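Local structure of oligoribonuclease (Colwellia psychrerythraea, 6A4D) at residues Ile140-Val151 and Glu173-Phe182. The protein probably hydrolyses short RNA oligonucleotides as a dimeric exonuclease of the RNase H clan, and here binds the nucleotide analogue pNP-TMP. The protein carries 1 engineered substitution. Residues are numbered along the deposited sequence; the frame is centred on the assembly and turned at random.
Sequences IKELAKRWKPEV and ELKVYRELFF. With 9RC (5'-O-[(S)-hydroxy(4-nitrophenoxy)phosphoryl]thymidine), chain C.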
loop_
_atom_site.group_PDB
_atom_site.type_symbol
_atom_site.label_atom_id
_atom_site.label_comp_id
_atom_site.label_asym_id
_atom_site.label_seq_id
_atom_site.Cartn_x
_atom_site.Cartn_y
_atom_site.Cartn_z
ATOM N N ILE A 140 -2.071 10.063 3.051
ATOM C CA ILE A 140 -1.971 11.425 3.615
ATOM C C ILE A 140 -3.286 12.095 3.332
ATOM O O ILE A 140 -3.776 12.803 4.163
ATOM C CB ILE A 140 -0.806 12.262 3.025
ATOM C CG1 ILE A 140 0.505 11.506 3.273
ATOM C CG2 ILE A 140 -0.691 13.637 3.742
ATOM C CD1 ILE A 140 1.486 11.831 2.214
ATOM N N LYS A 141 -3.859 11.801 2.173
ATOM C CA LYS A 141 -5.239 12.234 1.927
ATOM C C LYS A 141 -6.267 11.789 2.963
ATOM O O LYS A 141 -7.091 12.591 3.422
ATOM C CB LYS A 141 -5.684 11.812 0.544
ATOM C CG LYS A 141 -6.853 12.643 0.044
ATOM C CD LYS A 141 -7.722 11.820 -0.889
ATOM C CE LYS A 141 -6.947 11.279 -2.086
ATOM N NZ LYS A 141 -6.518 12.361 -2.999
ATOM N N GLU A 142 -6.191 10.533 3.378
ATOM C CA GLU A 142 -7.079 10.074 4.425
ATOM C C GLU A 142 -6.799 10.735 5.783
ATOM O O GLU A 142 -7.755 10.983 6.504
ATOM C CB GLU A 142 -7.063 8.584 4.531
ATOM C CG GLU A 142 -7.670 7.858 3.290
ATOM C CD GLU A 142 -9.197 8.074 3.190
ATOM O OE1 GLU A 142 -9.856 7.978 4.239
ATOM O OE2 GLU A 142 -9.719 8.388 2.079
ATOM N N LEU A 143 -5.535 11.020 6.139
ATOM C CA LEU A 143 -5.256 11.789 7.326
ATOM C C LEU A 143 -5.781 13.201 7.208
ATOM O O LEU A 143 -6.325 13.742 8.171
ATOM C CB LEU A 143 -3.792 11.736 7.753
ATOM C CG LEU A 143 -3.325 10.286 8.051
ATOM C CD1 LEU A 143 -1.836 10.138 8.149
ATOM C CD2 LEU A 143 -3.954 9.673 9.293
ATOM N N ALA A 144 -5.627 13.816 6.035
ATOM C CA ALA A 144 -6.073 15.214 5.883
ATOM C C ALA A 144 -7.608 15.311 6.018
ATOM O O ALA A 144 -8.115 16.216 6.735
ATOM C CB ALA A 144 -5.645 15.781 4.560
ATOM N N LYS A 145 -8.338 14.375 5.362
ATOM C CA LYS A 145 -9.784 14.250 5.564
ATOM C C LYS A 145 -10.243 14.367 7.009
ATOM O O LYS A 145 -11.199 15.054 7.319
ATOM C CB LYS A 145 -10.338 12.984 4.947
ATOM C CG LYS A 145 -10.347 13.074 3.434
ATOM C CD LYS A 145 -10.469 11.733 2.758
ATOM C CE LYS A 145 -11.608 10.942 3.349
ATOM N NZ LYS A 145 -12.088 9.981 2.333
ATOM N N ARG A 146 -9.520 13.738 7.889
ATOM C CA ARG A 146 -9.912 13.635 9.274
ATOM C C ARG A 146 -9.294 14.660 10.155
ATOM O O ARG A 146 -9.881 15.021 11.128
ATOM C CB ARG A 146 -9.508 12.264 9.829
ATOM C CG ARG A 146 -10.258 11.156 9.114
ATOM C CD ARG A 146 -9.855 9.785 9.661
ATOM N NE ARG A 146 -10.674 8.724 9.045
ATOM C CZ ARG A 146 -10.675 8.402 7.756
ATOM N NH1 ARG A 146 -9.918 9.030 6.867
ATOM N NH2 ARG A 146 -11.462 7.417 7.337
ATOM N N TRP A 147 -8.095 15.116 9.852
ATOM C CA TRP A 147 -7.409 15.983 10.759
ATOM C C TRP A 147 -7.392 17.406 10.225
ATOM O O TRP A 147 -7.249 18.321 11.007
ATOM C CB TRP A 147 -5.943 15.536 10.991
ATOM C CG TRP A 147 -5.748 14.234 11.677
ATOM C CD1 TRP A 147 -6.698 13.474 12.258
ATOM C CD2 TRP A 147 -4.495 13.521 11.860
ATOM N NE1 TRP A 147 -6.133 12.322 12.764
ATOM C CE2 TRP A 147 -4.786 12.337 12.536
ATOM C CE3 TRP A 147 -3.195 13.742 11.442
ATOM C CZ2 TRP A 147 -3.816 11.422 12.875
ATOM C CZ3 TRP A 147 -2.208 12.847 11.800
ATOM C CH2 TRP A 147 -2.520 11.683 12.479
ATOM N N LYS A 148 -7.453 17.654 8.930
ATOM C CA LYS A 148 -7.362 19.057 8.496
ATOM C C LYS A 148 -7.938 19.194 7.114
ATOM O O LYS A 148 -7.266 19.590 6.149
ATOM C CB LYS A 148 -5.884 19.507 8.578
ATOM C CG LYS A 148 -5.707 20.987 8.615
ATOM C CD LYS A 148 -4.251 21.377 8.654
ATOM C CE LYS A 148 -4.123 22.908 8.684
ATOM N NZ LYS A 148 -2.684 23.265 8.781
ATOM N N PRO A 149 -9.251 18.951 7.016
ATOM C CA PRO A 149 -9.869 18.812 5.744
ATOM C C PRO A 149 -9.725 19.996 4.831
ATOM O O PRO A 149 -9.683 19.831 3.602
ATOM C CB PRO A 149 -11.348 18.510 6.085
ATOM C CG PRO A 149 -11.522 18.866 7.497
ATOM C CD PRO A 149 -10.186 18.649 8.114
ATOM N N GLU A 150 -9.547 21.154 5.401
ATOM C CA GLU A 150 -9.375 22.331 4.576
ATOM C C GLU A 150 -8.177 22.379 3.657
ATOM O O GLU A 150 -8.215 23.071 2.639
ATOM C CB GLU A 150 -9.366 23.581 5.426
ATOM C CG GLU A 150 -10.029 24.699 4.632
ATOM C CD GLU A 150 -10.706 25.757 5.495
ATOM O OE1 GLU A 150 -10.914 26.871 4.940
ATOM O OE2 GLU A 150 -10.990 25.465 6.684
ATOM N N VAL A 151 -7.116 21.646 3.999
ATOM C CA VAL A 151 -6.000 21.501 3.092
ATOM C C VAL A 151 -6.471 20.963 1.731
ATOM O O VAL A 151 -5.873 21.275 0.737
ATOM C CB VAL A 151 -4.936 20.559 3.700
ATOM C CG1 VAL A 151 -3.917 20.109 2.680
ATOM C CG2 VAL A 151 -4.241 21.229 4.875
ATOM N N GLU A 173 0.029 16.865 -5.429
ATOM C CA GLU A 173 -0.787 16.721 -4.232
ATOM C C GLU A 173 0.083 16.661 -2.953
ATOM O O GLU A 173 -0.236 17.260 -1.962
ATOM C CB GLU A 173 -1.705 15.499 -4.306
ATOM C CG GLU A 173 -2.643 15.332 -3.097
ATOM C CD GLU A 173 -3.458 14.023 -3.161
ATOM O OE1 GLU A 173 -3.407 13.330 -4.208
ATOM O OE2 GLU A 173 -4.131 13.674 -2.147
ATOM N N LEU A 174 1.178 15.936 -3.017
ATOM C CA LEU A 174 2.080 15.745 -1.907
ATOM C C LEU A 174 2.835 17.032 -1.567
ATOM O O LEU A 174 3.090 17.294 -0.402
ATOM C CB LEU A 174 3.043 14.578 -2.159
ATOM C CG LEU A 174 4.045 14.269 -1.040
ATOM C CD1 LEU A 174 3.382 13.857 0.264
ATOM C CD2 LEU A 174 5.048 13.219 -1.475
ATOM N N LYS A 175 3.096 17.837 -2.582
ATOM C CA LYS A 175 3.740 19.160 -2.434
ATOM C C LYS A 175 2.829 20.085 -1.651
ATOM O O LYS A 175 3.219 20.779 -0.735
ATOM C CB LYS A 175 4.027 19.750 -3.801
ATOM C CG LYS A 175 5.322 19.373 -4.432
ATOM C CD LYS A 175 5.714 20.448 -5.472
ATOM C CE LYS A 175 7.121 20.245 -6.084
ATOM N NZ LYS A 175 7.211 19.570 -7.440
ATOM N N VAL A 176 1.565 20.019 -1.983
ATOM C CA VAL A 176 0.581 20.716 -1.224
ATOM C C VAL A 176 0.612 20.289 0.225
ATOM O O VAL A 176 0.656 21.168 1.131
ATOM C CB VAL A 176 -0.826 20.600 -1.890
ATOM C CG1 VAL A 176 -1.964 20.974 -0.952
ATOM C CG2 VAL A 176 -0.845 21.430 -3.143
ATOM N N TYR A 177 0.548 18.983 0.486
ATOM C CA TYR A 177 0.604 18.531 1.918
ATOM C C TYR A 177 1.891 18.942 2.600
ATOM O O TYR A 177 1.903 19.347 3.736
ATOM C CB TYR A 177 0.444 16.997 2.064
ATOM C CG TYR A 177 -0.847 16.452 1.521
ATOM C CD1 TYR A 177 -2.057 17.106 1.741
ATOM C CD2 TYR A 177 -0.864 15.274 0.780
ATOM C CE1 TYR A 177 -3.246 16.609 1.248
ATOM C CE2 TYR A 177 -2.045 14.764 0.268
ATOM C CZ TYR A 177 -3.227 15.451 0.464
ATOM O OH TYR A 177 -4.375 14.968 -0.045
ATOM N N ARG A 178 2.992 18.798 1.897
ATOM C CA ARG A 178 4.257 19.252 2.430
ATOM C C ARG A 178 4.194 20.689 2.996
ATOM O O ARG A 178 4.679 20.956 4.096
ATOM C CB ARG A 178 5.326 19.182 1.341
ATOM C CG ARG A 178 6.688 19.421 1.933
ATOM C CD ARG A 178 7.772 19.361 0.895
ATOM N NE ARG A 178 8.997 19.061 1.602
ATOM C CZ ARG A 178 10.208 19.278 1.132
ATOM N NH1 ARG A 178 11.249 18.972 1.893
ATOM N NH2 ARG A 178 10.369 19.765 -0.102
ATOM N N GLU A 179 3.592 21.586 2.229
ATOM C CA GLU A 179 3.440 22.989 2.600
ATOM C C GLU A 179 2.377 23.250 3.665
ATOM O O GLU A 179 2.671 24.004 4.591
ATOM C CB GLU A 179 3.163 23.832 1.356
ATOM C CG GLU A 179 3.126 25.334 1.594
ATOM C CD GLU A 179 2.540 26.097 0.408
ATOM O OE1 GLU A 179 2.443 25.541 -0.724
ATOM O OE2 GLU A 179 2.180 27.269 0.601
ATOM N N LEU A 180 1.192 22.623 3.580
ATOM C CA LEU A 180 0.092 22.944 4.482
ATOM C C LEU A 180 -0.155 22.010 5.642
ATOM O O LEU A 180 -0.877 22.363 6.564
ATOM C CB LEU A 180 -1.222 23.097 3.682
ATOM C CG LEU A 180 -1.195 24.137 2.559
ATOM C CD1 LEU A 180 -2.452 24.040 1.732
ATOM C CD2 LEU A 180 -1.044 25.554 3.145
ATOM N N PHE A 181 0.420 20.822 5.633
ATOM C CA PHE A 181 -0.022 19.797 6.591
ATOM C C PHE A 181 1.079 19.180 7.355
ATOM O O PHE A 181 0.837 18.662 8.396
ATOM C CB PHE A 181 -0.817 18.739 5.809
ATOM C CG PHE A 181 -1.595 17.736 6.641
ATOM C CD1 PHE A 181 -2.197 18.058 7.864
ATOM C CD2 PHE A 181 -1.842 16.468 6.091
ATOM C CE1 PHE A 181 -2.932 17.100 8.542
ATOM C CE2 PHE A 181 -2.605 15.533 6.745
ATOM C CZ PHE A 181 -3.153 15.836 7.970
ATOM N N PHE A 182 2.312 19.312 6.903
ATOM C CA PHE A 182 3.438 18.826 7.617
ATOM C C PHE A 182 4.166 19.976 8.238
ATOM O O PHE A 182 4.232 21.048 7.659
ATOM C CB PHE A 182 4.364 18.121 6.616
ATOM C CG PHE A 182 3.905 16.754 6.250
ATOM C CD1 PHE A 182 4.112 15.691 7.120
ATOM C CD2 PHE A 182 3.222 16.529 5.097
ATOM C CE1 PHE A 182 3.701 14.407 6.799
ATOM C CE2 PHE A 182 2.761 15.239 4.779
ATOM C CZ PHE A 182 3.016 14.194 5.629
HETATM O OAJ 9RC C . -8.107 0.115 -6.385
HETATM C CAE 9RC C . -9.213 0.652 -6.479
HETATM N NAI 9RC C . -10.337 -0.032 -6.045
HETATM C CAL 9RC C . -11.603 0.561 -6.134
HETATM O OAS 9RC C . -12.574 -0.093 -5.737
HETATM C CAT 9RC C . -11.735 1.860 -6.647
HETATM C CAU 9RC C . -12.984 2.497 -6.738
HETATM C CAF 9RC C . -10.596 2.514 -7.083
HETATM N NAB 9RC C . -9.335 1.885 -6.987
HETATM C CAA 9RC C . -8.108 2.537 -7.452
HETATM O OAC 9RC C . -7.729 3.589 -6.603
HETATM C CAD 9RC C . -8.353 3.198 -8.784
HETATM C CAH 9RC C . -7.154 4.052 -8.888
HETATM O OAK 9RC C . -6.164 3.295 -9.533
HETATM C CAG 9RC C . -6.791 4.300 -7.433
HETATM C CAR 9RC C . -7.019 5.746 -7.143
HETATM O OAQ 9RC C . -6.847 5.891 -5.742
HETATM P PAP 9RC C . -7.064 7.313 -5.093
HETATM O OAO 9RC C . -6.547 7.125 -3.586
HETATM O OAN 9RC C . -8.530 7.509 -5.014
HETATM O OAM 9RC C . -6.247 8.185 -6.102
HETATM C CAV 9RC C . -5.912 9.507 -6.369
HETATM C CAW 9RC C . -5.038 9.792 -7.480
HETATM C CAY 9RC C . -4.612 11.138 -7.769
HETATM C CBA 9RC C . -5.074 12.228 -6.968
HETATM N NBB 9RC C . -4.755 13.570 -7.110
HETATM O OBD 9RC C . -5.873 14.752 -7.009
HETATM O OBC 9RC C . -3.428 13.925 -7.203
HETATM C CAZ 9RC C . -5.927 11.896 -5.911
HETATM C CAX 9RC C . -6.352 10.586 -5.585
HETATM O O HOH W 1 -1.778 25.073 7.053
#
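E173 OE2 forms a salt bridge with K141 NZ at 2.9 Å, and Y177 OH of its own helix points at it too, at a doubtfully short distance. The ammonium approaches on the syn side of the carboxylate, 33° out of its plane. The lysine chain bends at its last two torsions to get there. Both residues line the pocket of the bound nucleotide analogue, whose nitrophenyl end lies beside them, and N110 binds E173 OE1.

The Y177 ring has I140 CG2 over one face in a CH-pi contact, 3.8 Å from its centroid. V151 CG1 meets the ring edge in its plane, 3.7 Å from Y177 CD1. With CG anti to the backbone N (chi1 -168°), F181 swings its ring across to A144, where CE2 lies 3.5 Å from A144 N. At the far end an extended K148 gives NZ to L180 O at 3.0 Å, nearly straight down the carbonyl bond. A water bridges the same two atoms.

At the dimer interface, F182 stacks on F182 of the second subunit. The contact joins two helices of the RNase H-like exonuclease fold: 137-147, following strand 134-136, outermost in this chain's sheet, and the C-terminal 163-180.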